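Putative membrane protein (Corynebacterium diphtheriae NCTC 13129, PDB 3C8I) is of unknown function, a putative membrane protein whose crystallised part belongs to the DUF3239 family and folds as an antiparallel sheet with helices. Local coordinates at residues I21-V35 / W47-I60. Numbering follows the deposited sequence.
Sequences IAEVNPRDMVVMALV and WALATRNITAIPGI
Leu34 CD2 stands 4.1 Å above the plane of the Trp47 indole, over one face and offset toward the rim, while the carbonyl O of Val35 meets the ring edge close to its plane, 3.4 Å from CE3 of Trp47. At the far end of the pairing, the Asp28 carboxylate lies alongside the Asn53 side chain, Asp28 OD2 3.5 Å from Asn53 CB, the two planar groups 23° apart. Between these ends, residues 29-35 and 47-54 pair as antiparallel strands through eight backbone hydrogen bonds, two each for Met29 with Ile54, Val31 with Arg52, Ala33 with Ala50 and Val35 with Ala48. The Ala48 N to Val35 O bond is the most bent, 142° at the hydrogen. The two strands form a beta hairpin inside a six-stranded antiparallel sheet. On its other side strand 29-36 pairs with strand 16-24, where a classic beta bulge sets Ala22 and Glu23 together opposite Val30. One face of the hairpin carries Val30, Met32, Leu34, Leu49 and Thr51: Met32 SD sits against both methyls of Leu49, 4.0 Å from Leu49 CD2, and helices 115-124 and 128-132 pack on this side. The other face holds Val31, Ala33, Val35, Ala50 and Ile54, partly covered by strand 88-95. Here Val31 CG2 touches Ile54 CD1 at 3.8 Å. Met29 has CG between its backbone N and carbonyl carbon (chi1 70°), and the chain then bends at chi3, carrying Met29 CE to the carbonyl O of Thr55 and the backbone N of Ile57. Beyond the strand, the type II turn Ile57-Ile60 brings Ile60 back; Ile60 CG2 lies 3.6 Å from Ile21 CD1 and also rests against Met29 SD. Arg52 extends away from the hairpin, and its NH1 hydrogen-bonds Pro93 O of the same chain and Trp98 O of the second subunit.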
loop_
_atom_site.group_PDB
_atom_site.type_symbol
_atom_site.label_atom_id
_atom_site.label_comp_id
_atom_site.label_asym_id
_atom_site.label_seq_id
_atom_site.Cartn_x
_atom_site.Cartn_y
_atom_site.Cartn_z
ATOM N N ILE B 21 -5.964 15.103 -15.951
ATOM C CA ILE B 21 -4.864 15.657 -15.166
ATOM C C ILE B 21 -5.390 16.864 -14.399
ATOM O O ILE B 21 -5.872 17.841 -14.996
ATOM C CB ILE B 21 -3.633 16.053 -16.002
ATOM C CG1 ILE B 21 -3.114 14.872 -16.840
ATOM C CG2 ILE B 21 -2.543 16.669 -15.075
ATOM C CD1 ILE B 21 -1.911 15.234 -17.753
ATOM N N ALA B 22 -5.291 16.783 -13.074
ATOM C CA ALA B 22 -5.825 17.806 -12.159
ATOM C C ALA B 22 -4.716 18.691 -11.595
ATOM O O ALA B 22 -4.972 19.820 -11.152
ATOM C CB ALA B 22 -6.615 17.119 -11.017
ATOM N N GLU B 23 -3.486 18.188 -11.609
ATOM C CA GLU B 23 -2.346 18.921 -11.102
ATOM C C GLU B 23 -1.048 18.338 -11.656
ATOM O O GLU B 23 -0.922 17.117 -11.825
ATOM C CB GLU B 23 -2.344 18.892 -9.570
ATOM C CG GLU B 23 -1.030 19.371 -8.950
ATOM C CD GLU B 23 -1.014 19.247 -7.455
ATOM O OE1 GLU B 23 -1.648 20.106 -6.814
ATOM O OE2 GLU B 23 -0.370 18.303 -6.933
ATOM N N VAL B 24 -0.088 19.221 -11.941
ATOM C CA VAL B 24 1.202 18.828 -12.495
ATOM C C VAL B 24 2.330 19.393 -11.640
ATOM O O VAL B 24 2.335 20.584 -11.320
ATOM C CB VAL B 24 1.333 19.300 -13.962
ATOM C CG1 VAL B 24 2.771 19.143 -14.470
ATOM C CG2 VAL B 24 0.345 18.534 -14.853
ATOM N N ASN B 25 3.275 18.528 -11.273
ATOM C CA ASN B 25 4.383 18.855 -10.370
ATOM C C ASN B 25 5.693 18.411 -11.034
ATOM O O ASN B 25 5.660 17.725 -12.050
ATOM C CB ASN B 25 4.175 18.148 -9.019
ATOM C CG ASN B 25 2.802 18.445 -8.400
ATOM O OD1 ASN B 25 2.512 19.574 -8.049
ATOM N ND2 ASN B 25 1.961 17.422 -8.272
ATOM N N PRO B 26 6.855 18.817 -10.496
ATOM C CA PRO B 26 8.093 18.357 -11.135
ATOM C C PRO B 26 8.256 16.837 -11.246
ATOM O O PRO B 26 8.676 16.346 -12.288
ATOM C CB PRO B 26 9.184 18.970 -10.253
ATOM C CG PRO B 26 8.542 20.178 -9.657
ATOM C CD PRO B 26 7.129 19.758 -9.392
ATOM N N ARG B 27 7.914 16.092 -10.201
ATOM C CA ARG B 27 8.156 14.650 -10.200
ATOM C C ARG B 27 6.937 13.785 -10.549
ATOM O O ARG B 27 7.098 12.590 -10.800
ATOM C CB ARG B 27 8.697 14.210 -8.838
ATOM C CG ARG B 27 10.004 14.896 -8.470
ATOM C CD ARG B 27 10.983 13.925 -7.814
ATOM N NE ARG B 27 12.252 14.599 -7.567
ATOM C CZ ARG B 27 12.445 15.504 -6.613
ATOM N NH1 ARG B 27 11.447 15.842 -5.786
ATOM N NH2 ARG B 27 13.642 16.073 -6.477
ATOM N N ASP B 28 5.735 14.367 -10.532
ATOM C CA ASP B 28 4.530 13.596 -10.800
ATOM C C ASP B 28 3.322 14.465 -11.159
ATOM O O ASP B 28 3.407 15.686 -11.201
ATOM C CB ASP B 28 4.211 12.656 -9.623
ATOM C CG ASP B 28 3.661 13.379 -8.413
ATOM O OD1 ASP B 28 4.115 14.498 -8.123
ATOM O OD2 ASP B 28 2.769 12.802 -7.737
ATOM N N MET B 29 2.219 13.796 -11.474
ATOM C CA MET B 29 0.955 14.430 -11.746
ATOM C C MET B 29 -0.154 13.791 -10.917
ATOM O O MET B 29 -0.033 12.657 -10.448
ATOM C CB MET B 29 0.619 14.353 -13.245
ATOM C CG MET B 29 0.268 12.981 -13.827
ATOM S SD MET B 29 0.509 12.946 -15.669
ATOM C CE MET B 29 2.012 11.983 -15.841
ATOM N N VAL B 30 -1.242 14.521 -10.748
ATOM C CA VAL B 30 -2.407 14.001 -10.053
ATOM C C VAL B 30 -3.529 13.907 -11.060
ATOM O O VAL B 30 -3.836 14.869 -11.755
ATOM C CB VAL B 30 -2.832 14.880 -8.838
ATOM C CG1 VAL B 30 -4.159 14.380 -8.220
ATOM C CG2 VAL B 30 -1.760 14.886 -7.779
ATOM N N VAL B 31 -4.105 12.716 -11.171
ATOM C CA VAL B 31 -5.215 12.484 -12.052
ATOM C C VAL B 31 -6.468 12.347 -11.185
ATOM O O VAL B 31 -6.412 11.849 -10.054
ATOM C CB VAL B 31 -4.949 11.267 -12.970
ATOM C CG1 VAL B 31 -6.081 11.062 -13.943
ATOM C CG2 VAL B 31 -3.640 11.460 -13.749
ATOM N N MET B 32 -7.586 12.848 -11.699
ATOM C CA MET B 32 -8.900 12.710 -11.058
ATOM C C MET B 32 -9.760 11.899 -12.000
ATOM O O MET B 32 -9.768 12.175 -13.197
ATOM C CB MET B 32 -9.542 14.092 -10.835
ATOM C CG MET B 32 -10.928 14.075 -10.119
ATOM S SD MET B 32 -11.708 15.737 -9.910
ATOM C CE MET B 32 -10.554 16.382 -8.770
ATOM N N ALA B 33 -10.485 10.920 -11.473
ATOM C CA ALA B 33 -11.424 10.120 -12.260
ATOM C C ALA B 33 -12.836 10.232 -11.722
ATOM O O ALA B 33 -13.026 10.435 -10.531
ATOM C CB ALA B 33 -10.996 8.615 -12.290
ATOM N N LEU B 34 -13.822 10.114 -12.618
ATOM C CA LEU B 34 -15.237 10.049 -12.247
ATOM C C LEU B 34 -15.656 8.573 -12.160
ATOM O O LEU B 34 -15.675 7.857 -13.161
ATOM C CB LEU B 34 -16.108 10.828 -13.266
ATOM C CG LEU B 34 -17.617 10.924 -12.961
ATOM C CD1 LEU B 34 -17.918 11.846 -11.790
ATOM C CD2 LEU B 34 -18.438 11.347 -14.184
ATOM N N VAL B 35 -15.980 8.127 -10.950
ATOM C CA VAL B 35 -16.256 6.729 -10.674
ATOM C C VAL B 35 -17.633 6.522 -10.007
ATOM O O VAL B 35 -18.224 7.435 -9.399
ATOM C CB VAL B 35 -15.135 6.083 -9.788
ATOM C CG1 VAL B 35 -13.806 5.981 -10.556
ATOM C CG2 VAL B 35 -14.960 6.807 -8.456
ATOM N N TRP B 47 -22.161 8.783 -8.196
ATOM C CA TRP B 47 -20.921 9.333 -8.726
ATOM C C TRP B 47 -20.004 9.841 -7.637
ATOM O O TRP B 47 -20.448 10.382 -6.637
ATOM C CB TRP B 47 -21.188 10.454 -9.733
ATOM C CG TRP B 47 -21.852 9.996 -10.996
ATOM C CD1 TRP B 47 -23.071 10.397 -11.464
ATOM C CD2 TRP B 47 -21.346 9.057 -11.959
ATOM N NE1 TRP B 47 -23.354 9.763 -12.651
ATOM C CE2 TRP B 47 -22.311 8.941 -12.979
ATOM C CE3 TRP B 47 -20.181 8.305 -12.055
ATOM C CZ2 TRP B 47 -22.143 8.099 -14.075
ATOM C CZ3 TRP B 47 -20.014 7.474 -13.151
ATOM C CH2 TRP B 47 -20.985 7.388 -14.145
ATOM N N ALA B 48 -18.711 9.680 -7.866
ATOM C CA ALA B 48 -17.680 10.185 -6.982
ATOM C C ALA B 48 -16.426 10.544 -7.788
ATOM O O ALA B 48 -16.259 10.117 -8.950
ATOM C CB ALA B 48 -17.350 9.158 -5.885
ATOM N N LEU B 49 -15.567 11.327 -7.161
ATOM C CA LEU B 49 -14.284 11.721 -7.715
ATOM C C LEU B 49 -13.199 10.967 -6.967
ATOM O O LEU B 49 -13.188 10.948 -5.731
ATOM C CB LEU B 49 -14.078 13.229 -7.545
ATOM C CG LEU B 49 -15.214 14.083 -8.118
ATOM C CD1 LEU B 49 -15.095 15.527 -7.648
ATOM C CD2 LEU B 49 -15.271 13.946 -9.679
ATOM N N ALA B 50 -12.294 10.338 -7.712
ATOM C CA ALA B 50 -11.190 9.586 -7.120
ATOM C C ALA B 50 -9.898 10.143 -7.679
ATOM O O ALA B 50 -9.762 10.272 -8.883
ATOM C CB ALA B 50 -11.327 8.060 -7.453
ATOM N N THR B 51 -8.929 10.445 -6.832
ATOM C CA THR B 51 -7.660 10.932 -7.319
ATOM C C THR B 51 -6.515 9.964 -7.098
ATOM O O THR B 51 -6.559 9.088 -6.225
ATOM C CB THR B 51 -7.283 12.321 -6.705
ATOM O OG1 THR B 51 -7.214 12.215 -5.284
ATOM C CG2 THR B 51 -8.255 13.441 -7.170
ATOM N N ARG B 52 -5.472 10.131 -7.901
ATOM C CA ARG B 52 -4.298 9.292 -7.820
ATOM C C ARG B 52 -3.071 10.030 -8.311
ATOM O O ARG B 52 -3.089 10.645 -9.371
ATOM C CB ARG B 52 -4.484 8.047 -8.683
ATOM C CG ARG B 52 -3.334 7.089 -8.647
ATOM C CD ARG B 52 -3.611 5.835 -9.490
ATOM N NE ARG B 52 -2.499 4.888 -9.427
ATOM C CZ ARG B 52 -2.581 3.584 -9.674
ATOM N NH1 ARG B 52 -3.733 3.050 -10.054
ATOM N NH2 ARG B 52 -1.492 2.809 -9.569
ATOM N N ASN B 53 -2.005 9.912 -7.541
ATOM C CA ASN B 53 -0.712 10.457 -7.908
ATOM C C ASN B 53 0.004 9.488 -8.830
ATOM O O ASN B 53 0.160 8.303 -8.508
ATOM C CB ASN B 53 0.092 10.763 -6.661
ATOM C CG ASN B 53 -0.297 12.095 -6.039
ATOM O OD1 ASN B 53 0.447 13.079 -6.144
ATOM N ND2 ASN B 53 -1.461 12.146 -5.399
ATOM N N ILE B 54 0.384 9.975 -10.001
ATOM C CA ILE B 54 0.968 9.143 -11.056
ATOM C C ILE B 54 2.274 9.743 -11.564
ATOM O O ILE B 54 2.373 10.954 -11.789
ATOM C CB ILE B 54 -0.042 8.953 -12.232
ATOM C CG1 ILE B 54 -1.248 8.121 -11.754
ATOM C CG2 ILE B 54 0.619 8.265 -13.450
ATOM C CD1 ILE B 54 -2.377 8.002 -12.845
ATOM N N THR B 55 3.292 8.907 -11.724
ATOM C CA THR B 55 4.589 9.421 -12.171
ATOM C C THR B 55 4.673 9.500 -13.698
ATOM O O THR B 55 5.144 10.499 -14.234
ATOM C CB THR B 55 5.732 8.579 -11.571
ATOM O OG1 THR B 55 5.700 8.723 -10.134
ATOM C CG2 THR B 55 7.062 9.028 -12.111
ATOM N N ALA B 56 4.190 8.474 -14.396
ATOM C CA ALA B 56 4.357 8.382 -15.848
ATOM C C ALA B 56 3.140 7.788 -16.553
ATOM O O ALA B 56 2.602 6.769 -16.126
ATOM C CB ALA B 56 5.587 7.552 -16.185
ATOM N N ILE B 57 2.730 8.423 -17.649
ATOM C CA ILE B 57 1.728 7.846 -18.543
ATOM C C ILE B 57 2.269 7.997 -19.967
ATOM O O ILE B 57 2.515 9.121 -20.400
ATOM C CB ILE B 57 0.373 8.587 -18.468
ATOM C CG1 ILE B 57 -0.164 8.641 -17.022
ATOM C CG2 ILE B 57 -0.620 7.923 -19.411
ATOM C CD1 ILE B 57 -1.433 9.448 -16.857
ATOM N N PRO B 58 2.479 6.872 -20.683
ATOM C CA PRO B 58 2.915 6.932 -22.068
ATOM C C PRO B 58 2.072 7.899 -22.892
ATOM O O PRO B 58 0.849 7.863 -22.803
ATOM C CB PRO B 58 2.723 5.494 -22.553
ATOM C CG PRO B 58 2.927 4.679 -21.361
ATOM C CD PRO B 58 2.346 5.477 -20.230
ATOM N N GLY B 59 2.725 8.749 -23.678
ATOM C CA GLY B 59 2.022 9.760 -24.461
ATOM C C GLY B 59 1.881 11.096 -23.750
ATOM O O GLY B 59 1.762 12.119 -24.395
ATOM N N ILE B 60 1.890 11.102 -22.419
ATOM C CA ILE B 60 1.715 12.337 -21.656
ATOM C C ILE B 60 3.065 12.890 -21.207
ATOM O O ILE B 60 3.570 12.591 -20.126
ATOM C CB ILE B 60 0.781 12.139 -20.430
ATOM C CG1 ILE B 60 -0.480 11.347 -20.804
ATOM C CG2 ILE B 60 0.401 13.458 -19.827
ATOM C CD1 ILE B 60 -1.271 11.891 -21.950
HETATM O O HOH W 1 5.651 12.883 -13.840
#